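Local coordinates for protein 1-carboxybiuret hydrolase subunit AtzE (Pseudomonas sp., PDB 6C62) that hydrolyses 1-carboxybiuret to urea-1,3-dicarboxylate and ammonia, a step in the bacterial breakdown of atrazine, at residues Leu69-Phe77 and Gln162-Asp170; Phe38-Glu49 and Lys108-Asn119. One frame throughout, in Å; residues are numbered along the deposited sequence.

Interaction 1 of 2, residues Leu69-Phe77 and Gln162-Asp170; sequences LPYAVKNLF and QVPLSLGSD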
# COMPACT_ATOMS: atom_id res chain seq x y z
N LEU A 69 16.52 -21.62 -28.33
CA LEU A 69 17.51 -20.93 -27.48
C LEU A 69 17.48 -21.53 -26.07
O LEU A 69 16.45 -21.53 -25.42
CB LEU A 69 17.24 -19.44 -27.41
CG LEU A 69 18.32 -18.63 -26.69
CD1 LEU A 69 19.54 -18.43 -27.57
CD2 LEU A 69 17.84 -17.28 -26.26
N PRO A 70 18.59 -22.10 -25.61
CA PRO A 70 18.57 -22.58 -24.21
C PRO A 70 18.57 -21.49 -23.16
O PRO A 70 19.16 -20.40 -23.36
CB PRO A 70 19.88 -23.35 -24.10
CG PRO A 70 20.31 -23.62 -25.49
CD PRO A 70 19.84 -22.45 -26.27
N TYR A 71 17.92 -21.77 -22.03
CA TYR A 71 17.86 -20.81 -20.90
C TYR A 71 17.67 -21.59 -19.61
O TYR A 71 17.36 -22.82 -19.64
CB TYR A 71 16.78 -19.75 -21.09
CG TYR A 71 15.39 -20.20 -20.88
CD1 TYR A 71 14.75 -21.01 -21.84
CD2 TYR A 71 14.66 -19.86 -19.74
CE1 TYR A 71 13.46 -21.39 -21.67
CE2 TYR A 71 13.34 -20.25 -19.57
CZ TYR A 71 12.73 -20.99 -20.52
OH TYR A 71 11.40 -21.48 -20.37
N ALA A 72 17.99 -20.92 -18.53
CA ALA A 72 17.71 -21.45 -17.20
C ALA A 72 17.19 -20.35 -16.31
O ALA A 72 17.33 -19.15 -16.62
CB ALA A 72 18.94 -22.10 -16.63
N VAL A 73 16.56 -20.74 -15.19
CA VAL A 73 15.89 -19.72 -14.32
C VAL A 73 16.30 -19.85 -12.85
O VAL A 73 16.48 -20.95 -12.33
CB VAL A 73 14.35 -19.82 -14.46
CG1 VAL A 73 13.98 -19.63 -15.94
CG2 VAL A 73 13.81 -21.15 -13.95
N LYS A 74 16.43 -18.71 -12.18
CA LYS A 74 16.61 -18.70 -10.74
C LYS A 74 15.54 -19.56 -10.07
O LYS A 74 14.36 -19.56 -10.51
CB LYS A 74 16.51 -17.25 -10.29
CG LYS A 74 16.88 -16.99 -8.85
CD LYS A 74 16.79 -15.48 -8.61
CE LYS A 74 17.31 -15.12 -7.24
NZ LYS A 74 17.32 -13.64 -7.10
N ASN A 75 15.93 -20.35 -9.07
CA ASN A 75 15.04 -21.38 -8.54
C ASN A 75 13.93 -20.86 -7.64
O ASN A 75 13.24 -21.65 -7.01
CB ASN A 75 15.84 -22.55 -7.98
CG ASN A 75 16.50 -22.29 -6.62
OD1 ASN A 75 16.12 -21.40 -5.88
ND2 ASN A 75 17.53 -23.08 -6.32
N LEU A 76 13.70 -19.54 -7.58
CA LEU A 76 12.42 -19.00 -7.12
C LEU A 76 11.28 -19.01 -8.23
O LEU A 76 10.12 -18.71 -7.91
CB LEU A 76 12.60 -17.63 -6.50
CG LEU A 76 13.19 -16.48 -7.32
CD1 LEU A 76 12.23 -16.03 -8.39
CD2 LEU A 76 13.55 -15.27 -6.44
N PHE A 77 11.62 -19.36 -9.47
CA PHE A 77 10.63 -19.47 -10.52
C PHE A 77 10.03 -20.87 -10.48
O PHE A 77 10.78 -21.88 -10.43
CB PHE A 77 11.16 -19.23 -11.94
CG PHE A 77 11.47 -17.80 -12.27
CD1 PHE A 77 12.66 -17.21 -11.89
CD2 PHE A 77 10.56 -17.02 -12.96
CE1 PHE A 77 12.96 -15.87 -12.22
CE2 PHE A 77 10.82 -15.71 -13.28
CZ PHE A 77 12.03 -15.11 -12.91
N GLN A 162 27.27 -21.78 -20.14
CA GLN A 162 26.31 -22.90 -20.02
C GLN A 162 25.00 -22.57 -20.76
O GLN A 162 24.46 -23.44 -21.43
CB GLN A 162 26.01 -23.24 -18.56
CG GLN A 162 27.24 -23.75 -17.77
CD GLN A 162 27.05 -23.71 -16.25
OE1 GLN A 162 26.07 -23.17 -15.77
NE2 GLN A 162 27.97 -24.31 -15.49
N VAL A 163 24.49 -21.36 -20.59
CA VAL A 163 23.35 -20.88 -21.34
C VAL A 163 23.57 -19.44 -21.75
O VAL A 163 24.32 -18.73 -21.12
CB VAL A 163 22.00 -20.98 -20.53
CG1 VAL A 163 21.64 -22.42 -20.31
CG2 VAL A 163 22.09 -20.29 -19.19
N PRO A 164 22.93 -19.02 -22.85
CA PRO A 164 23.02 -17.66 -23.33
C PRO A 164 22.04 -16.64 -22.64
O PRO A 164 22.23 -15.46 -22.78
CB PRO A 164 22.67 -17.78 -24.81
CG PRO A 164 21.70 -18.93 -24.87
CD PRO A 164 22.23 -19.90 -23.83
N LEU A 165 21.02 -17.14 -21.93
CA LEU A 165 19.93 -16.36 -21.34
C LEU A 165 19.59 -17.00 -20.01
O LEU A 165 19.53 -18.24 -19.90
CB LEU A 165 18.72 -16.41 -22.25
CG LEU A 165 17.37 -15.87 -21.73
CD1 LEU A 165 17.43 -14.36 -21.49
CD2 LEU A 165 16.28 -16.15 -22.76
N SER A 166 19.38 -16.17 -19.00
CA SER A 166 18.76 -16.66 -17.79
C SER A 166 17.77 -15.65 -17.24
O SER A 166 17.71 -14.50 -17.68
CB SER A 166 19.81 -17.02 -16.73
OG SER A 166 20.54 -15.87 -16.38
N LEU A 167 16.94 -16.12 -16.30
CA LEU A 167 16.06 -15.23 -15.53
C LEU A 167 16.51 -15.11 -14.11
O LEU A 167 16.90 -16.09 -13.52
CB LEU A 167 14.61 -15.70 -15.58
CG LEU A 167 13.96 -15.80 -16.93
CD1 LEU A 167 12.47 -16.02 -16.78
CD2 LEU A 167 14.23 -14.58 -17.80
N GLY A 168 16.45 -13.89 -13.60
CA GLY A 168 16.70 -13.58 -12.21
C GLY A 168 15.63 -12.71 -11.59
O GLY A 168 14.58 -12.44 -12.21
N SER A 169 15.90 -12.31 -10.34
CA SER A 169 15.08 -11.34 -9.65
C SER A 169 15.98 -10.27 -9.10
O SER A 169 17.17 -10.48 -8.87
CB SER A 169 14.19 -11.96 -8.55
OG SER A 169 14.87 -12.24 -7.35
N ASP A 170 15.38 -9.10 -8.93
CA ASP A 170 16.07 -7.91 -8.44
C ASP A 170 15.11 -7.08 -7.57
O ASP A 170 14.13 -6.50 -8.06
CB ASP A 170 16.60 -7.08 -9.66
CG ASP A 170 17.58 -5.95 -9.22
OD1 ASP A 170 17.25 -5.22 -8.26
OD2 ASP A 170 18.65 -5.77 -9.86
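Lys-74 and Ser-169 meet at the C-terminal end of two neighbouring parallel strands, 70-74 and 165-170. The Lys-74 chain is extended throughout, with CG anti to the backbone N (chi1 -171°), which carries it across to the other strand. Lys-74 CB lies 3.5 Å from Leu-167 O and near the CA of Gly-168; CD passes Ser-169 N, CE approaches Ser-169 OG, and Lys-74 NZ ends in a 2.8 Å hydrogen bond to Ser-169 OG. Leu-76 CD2 packs against that hydroxyl oxygen. At the root of the lysine, Lys-74 N donates to Leu-167 O (3.0 Å, 164° at the hydrogen), and Leu-167 N donates to Ala-72 O in the plane of that carbonyl. On the face shared with Val-73, Leu-167 sets CD1 over a face of the Phe-77 ring, 4.3 Å from its centroid, while Gly-168 O sits at the ring's edge. At the opposite end Leu-69 CD1 presses on Pro-164 CG at a tight 3.5 Å. Lys-74 NZ also hydrogen-bonds Ser-151 OG and Ser-150 OG, the latter as expected for the Ser-cis-Ser-Lys triad, with Ser-174 the probable nucleophile; a buried amine gripped by serine hydroxyls is consistent with relaying protons, as in related amidases.

Interaction 2 of 2, residues Phe38-Glu49 and Lys108-Asn119; sequences FTCRTVERARAE and KAAGAVLLGGLN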
# COMPACT_ATOMS: atom_id res chain seq x y z
N PHE A 38 23.74 -24.52 -11.18
CA PHE A 38 22.47 -25.24 -11.29
C PHE A 38 22.05 -25.99 -10.03
O PHE A 38 22.86 -26.66 -9.43
CB PHE A 38 22.49 -26.24 -12.44
CG PHE A 38 22.25 -25.63 -13.79
CD1 PHE A 38 23.26 -24.93 -14.42
CD2 PHE A 38 21.02 -25.75 -14.40
CE1 PHE A 38 23.07 -24.36 -15.68
CE2 PHE A 38 20.79 -25.20 -15.64
CZ PHE A 38 21.84 -24.48 -16.29
N THR A 39 20.79 -25.95 -9.64
CA THR A 39 20.26 -26.80 -8.60
C THR A 39 19.38 -27.87 -9.14
O THR A 39 19.01 -28.79 -8.37
CB THR A 39 19.43 -26.01 -7.55
OG1 THR A 39 18.41 -25.20 -8.17
CG2 THR A 39 20.35 -25.10 -6.75
N CYS A 40 18.94 -27.76 -10.40
CA CYS A 40 18.15 -28.79 -11.00
C CYS A 40 18.24 -28.75 -12.51
O CYS A 40 18.30 -27.68 -13.08
CB CYS A 40 16.77 -28.68 -10.41
SG CYS A 40 15.54 -28.07 -11.45
N ARG A 41 18.39 -29.89 -13.12
CA ARG A 41 18.56 -29.95 -14.59
C ARG A 41 17.31 -30.63 -15.18
O ARG A 41 17.04 -31.79 -14.86
CB ARG A 41 19.80 -30.71 -14.99
CG ARG A 41 21.04 -30.08 -14.41
CD ARG A 41 22.28 -30.88 -14.80
NE ARG A 41 23.36 -30.68 -13.82
CZ ARG A 41 24.59 -31.22 -13.90
NH1 ARG A 41 24.95 -32.02 -14.90
NH2 ARG A 41 25.46 -30.95 -12.92
N THR A 42 16.55 -29.91 -16.00
CA THR A 42 15.30 -30.41 -16.58
C THR A 42 15.55 -31.09 -17.92
O THR A 42 15.16 -30.60 -18.99
CB THR A 42 14.25 -29.29 -16.69
OG1 THR A 42 14.79 -28.16 -17.39
CG2 THR A 42 13.86 -28.85 -15.27
N VAL A 43 16.20 -32.22 -17.87
CA VAL A 43 16.84 -32.81 -19.08
C VAL A 43 15.81 -33.34 -20.05
O VAL A 43 15.86 -33.07 -21.26
CB VAL A 43 17.84 -33.92 -18.66
CG1 VAL A 43 18.40 -34.67 -19.86
CG2 VAL A 43 19.00 -33.29 -17.93
N GLU A 44 14.87 -34.10 -19.53
CA GLU A 44 13.80 -34.65 -20.31
C GLU A 44 12.92 -33.54 -20.96
O GLU A 44 12.59 -33.62 -22.14
CB GLU A 44 12.93 -35.57 -19.42
CG GLU A 44 11.91 -36.38 -20.20
CD GLU A 44 10.99 -37.29 -19.35
OE1 GLU A 44 11.39 -37.65 -18.23
OE2 GLU A 44 9.87 -37.62 -19.81
N ARG A 45 12.57 -32.54 -20.18
CA ARG A 45 11.86 -31.40 -20.71
C ARG A 45 12.64 -30.66 -21.80
O ARG A 45 12.09 -30.30 -22.82
CB ARG A 45 11.48 -30.43 -19.60
CG ARG A 45 10.70 -29.25 -20.11
CD ARG A 45 10.50 -28.27 -18.99
NE ARG A 45 9.97 -27.01 -19.50
CZ ARG A 45 9.11 -26.25 -18.89
NH1 ARG A 45 8.62 -26.56 -17.69
NH2 ARG A 45 8.73 -25.15 -19.51
N ALA A 46 13.91 -30.39 -21.57
CA ALA A 46 14.72 -29.71 -22.53
C ALA A 46 14.75 -30.45 -23.85
O ALA A 46 14.66 -29.84 -24.91
CB ALA A 46 16.12 -29.57 -22.01
N ARG A 47 14.96 -31.76 -23.78
CA ARG A 47 15.07 -32.54 -24.99
C ARG A 47 13.74 -32.56 -25.76
O ARG A 47 13.78 -32.48 -26.99
CB ARG A 47 15.55 -33.97 -24.72
CG ARG A 47 17.00 -33.98 -24.32
CD ARG A 47 17.46 -35.31 -23.72
NE ARG A 47 18.92 -35.38 -23.67
CZ ARG A 47 19.61 -36.17 -22.87
NH1 ARG A 47 19.00 -36.99 -22.02
NH2 ARG A 47 20.92 -36.14 -22.91
N ALA A 48 12.62 -32.65 -25.05
CA ALA A 48 11.30 -32.66 -25.72
C ALA A 48 11.00 -31.29 -26.33
O ALA A 48 10.43 -31.23 -27.43
CB ALA A 48 10.19 -33.04 -24.78
N GLU A 49 11.39 -30.19 -25.66
CA GLU A 49 11.20 -28.86 -26.22
C GLU A 49 12.00 -28.62 -27.50
O GLU A 49 11.48 -28.06 -28.49
CB GLU A 49 11.44 -27.74 -25.20
CG GLU A 49 10.31 -27.60 -24.16
CD GLU A 49 10.61 -26.61 -22.99
OE1 GLU A 49 11.79 -26.22 -22.76
OE2 GLU A 49 9.67 -26.25 -22.22
N LYS A 108 8.81 -20.14 -23.22
CA LYS A 108 8.43 -21.38 -23.88
C LYS A 108 7.63 -21.11 -25.20
O LYS A 108 7.97 -21.67 -26.24
CB LYS A 108 7.64 -22.27 -22.94
CG LYS A 108 7.15 -23.51 -23.63
CD LYS A 108 6.48 -24.47 -22.67
CE LYS A 108 5.24 -25.11 -23.30
NZ LYS A 108 5.23 -26.60 -23.57
N ALA A 109 6.62 -20.24 -25.14
CA ALA A 109 5.81 -19.84 -26.31
C ALA A 109 6.67 -19.19 -27.38
O ALA A 109 6.33 -19.27 -28.53
CB ALA A 109 4.65 -18.89 -25.93
N ALA A 110 7.74 -18.48 -26.99
CA ALA A 110 8.65 -17.92 -27.95
C ALA A 110 9.68 -18.94 -28.51
O ALA A 110 10.48 -18.57 -29.33
CB ALA A 110 9.37 -16.72 -27.34
N GLY A 111 9.63 -20.19 -28.06
CA GLY A 111 10.44 -21.28 -28.63
C GLY A 111 11.66 -21.60 -27.80
O GLY A 111 12.42 -22.42 -28.20
N ALA A 112 11.85 -20.92 -26.66
CA ALA A 112 13.03 -21.16 -25.85
C ALA A 112 12.92 -22.51 -25.13
O ALA A 112 11.84 -23.01 -24.84
CB ALA A 112 13.29 -20.01 -24.92
N VAL A 113 14.08 -23.06 -24.82
CA VAL A 113 14.25 -24.41 -24.27
C VAL A 113 14.84 -24.37 -22.87
O VAL A 113 16.02 -23.94 -22.66
CB VAL A 113 15.18 -25.22 -25.20
CG1 VAL A 113 15.50 -26.58 -24.61
CG2 VAL A 113 14.52 -25.39 -26.57
N LEU A 114 14.08 -24.88 -21.89
CA LEU A 114 14.44 -24.73 -20.50
C LEU A 114 15.36 -25.85 -20.03
O LEU A 114 14.99 -27.03 -20.10
CB LEU A 114 13.17 -24.71 -19.62
CG LEU A 114 13.42 -24.68 -18.11
CD1 LEU A 114 13.99 -23.37 -17.73
CD2 LEU A 114 12.13 -24.87 -17.38
N LEU A 115 16.52 -25.47 -19.50
CA LEU A 115 17.51 -26.41 -19.03
C LEU A 115 17.50 -26.64 -17.53
O LEU A 115 18.02 -27.71 -17.06
CB LEU A 115 18.90 -25.97 -19.46
CG LEU A 115 19.36 -26.58 -20.77
CD1 LEU A 115 18.39 -26.54 -21.92
CD2 LEU A 115 20.56 -25.78 -21.16
N GLY A 116 16.94 -25.69 -16.75
CA GLY A 116 16.66 -25.99 -15.36
C GLY A 116 16.69 -24.80 -14.43
O GLY A 116 16.46 -23.65 -14.87
N GLY A 117 16.91 -25.11 -13.15
CA GLY A 117 16.79 -24.13 -12.05
C GLY A 117 18.18 -23.79 -11.50
O GLY A 117 19.05 -24.66 -11.44
N LEU A 118 18.35 -22.54 -11.10
CA LEU A 118 19.64 -21.98 -10.71
C LEU A 118 19.73 -21.55 -9.25
O LEU A 118 18.77 -21.04 -8.66
CB LEU A 118 19.97 -20.77 -11.61
CG LEU A 118 19.95 -21.05 -13.09
CD1 LEU A 118 20.11 -19.75 -13.83
CD2 LEU A 118 21.05 -22.02 -13.50
N ASN A 119 20.94 -21.68 -8.71
CA ASN A 119 21.24 -21.39 -7.30
C ASN A 119 21.02 -19.89 -7.00
O ASN A 119 21.18 -19.02 -7.88
CB ASN A 119 22.68 -21.80 -6.99
CG ASN A 119 22.99 -21.95 -5.50
OD1 ASN A 119 22.11 -22.24 -4.68
ND2 ASN A 119 24.30 -21.76 -5.15
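Lys-108 lays its CD 3.7 Å from Glu-49 OE2, so the aliphatic part of the lysine borders the carboxylate. The helix holding Lys-108 closes in a Schellman motif at Gly-111, then strand 113-118 begins. Val-113 CG1 lies against Ala-46, and its CG2 against Glu-49 CB. Leu-114 N gives a nearly straight hydrogen bond (2.8 Å, 173°) to Glu-49 OE1, met close to the line of its C-O bond. Leu-114 CD2 sits 3.6 Å above the centre of the Arg-45 guanidinium, whose NE is salt-bridged to Glu-49 OE2 and whose NH1 pairs with Asp-100. With an alanine in place of Glu-49, Leu-114 N would probably lose its acceptor and the Arg-45 guanidinium one of the carboxylates that fix its rotation over the leucine. Leu-114 O takes Thr-42 OG1 from above its carbonyl plane at 2.9 Å. The first turns of helix 43-58, residues 43-49, run nearly antiparallel (171°) to strand 113-118, and before them 38-41, one of the two edge strands of the large mixed amidase sheet, pairs antiparallel with 113-118. Leu-115 O accepts Thr-42 N, and Leu-115 CD1 packs on Ala-46 CB. Gly-116, at a positive phi, brings its CA to Cys-40 O in a CA-H...O contact, with Arg-41 close by. Gly-117 N bonds Cys-40 O, and Gly-117 O accepts both Thr-39 N (2.8 Å) and Cys-40 N (3.3 Å) from the same side of its plane, a classic beta bulge. Leu-118 CD2 stands almost exactly on the normal of the Phe-38 ring, 3.5 Å from its centroid; a chi1 of -80°, CG anti to the carbonyl carbon, brings the ring there. Thr-39 CG2 rests on CA and CB of Asn-119, whose ND2 bonds Gly-135 O and Thr-137 OG1.

In the fold
Both contacts reach the same mixed sheet, and strands 70-74 and 113-118 lie side by side in it: Tyr-71 O with Leu-115 N and Val-73 O with Leu-118 N are probable hydrogen bonds. Interaction 1 is wholly buried, its centre about 9 Å from the centre of the chain, and pairs parallel inner strands that bring a probable active-site lysine to its serines. Interaction 2 is partly buried, its centre about 19 Å from that of the chain, at the sheet's edge, where an antiparallel strand and a helix border 113-118. The chemistry follows: apolar packing and an amine among hydroxyls inside, at the margin a carboxylate and guanidinium beside apolar packing, with glycines where the two strands lie close.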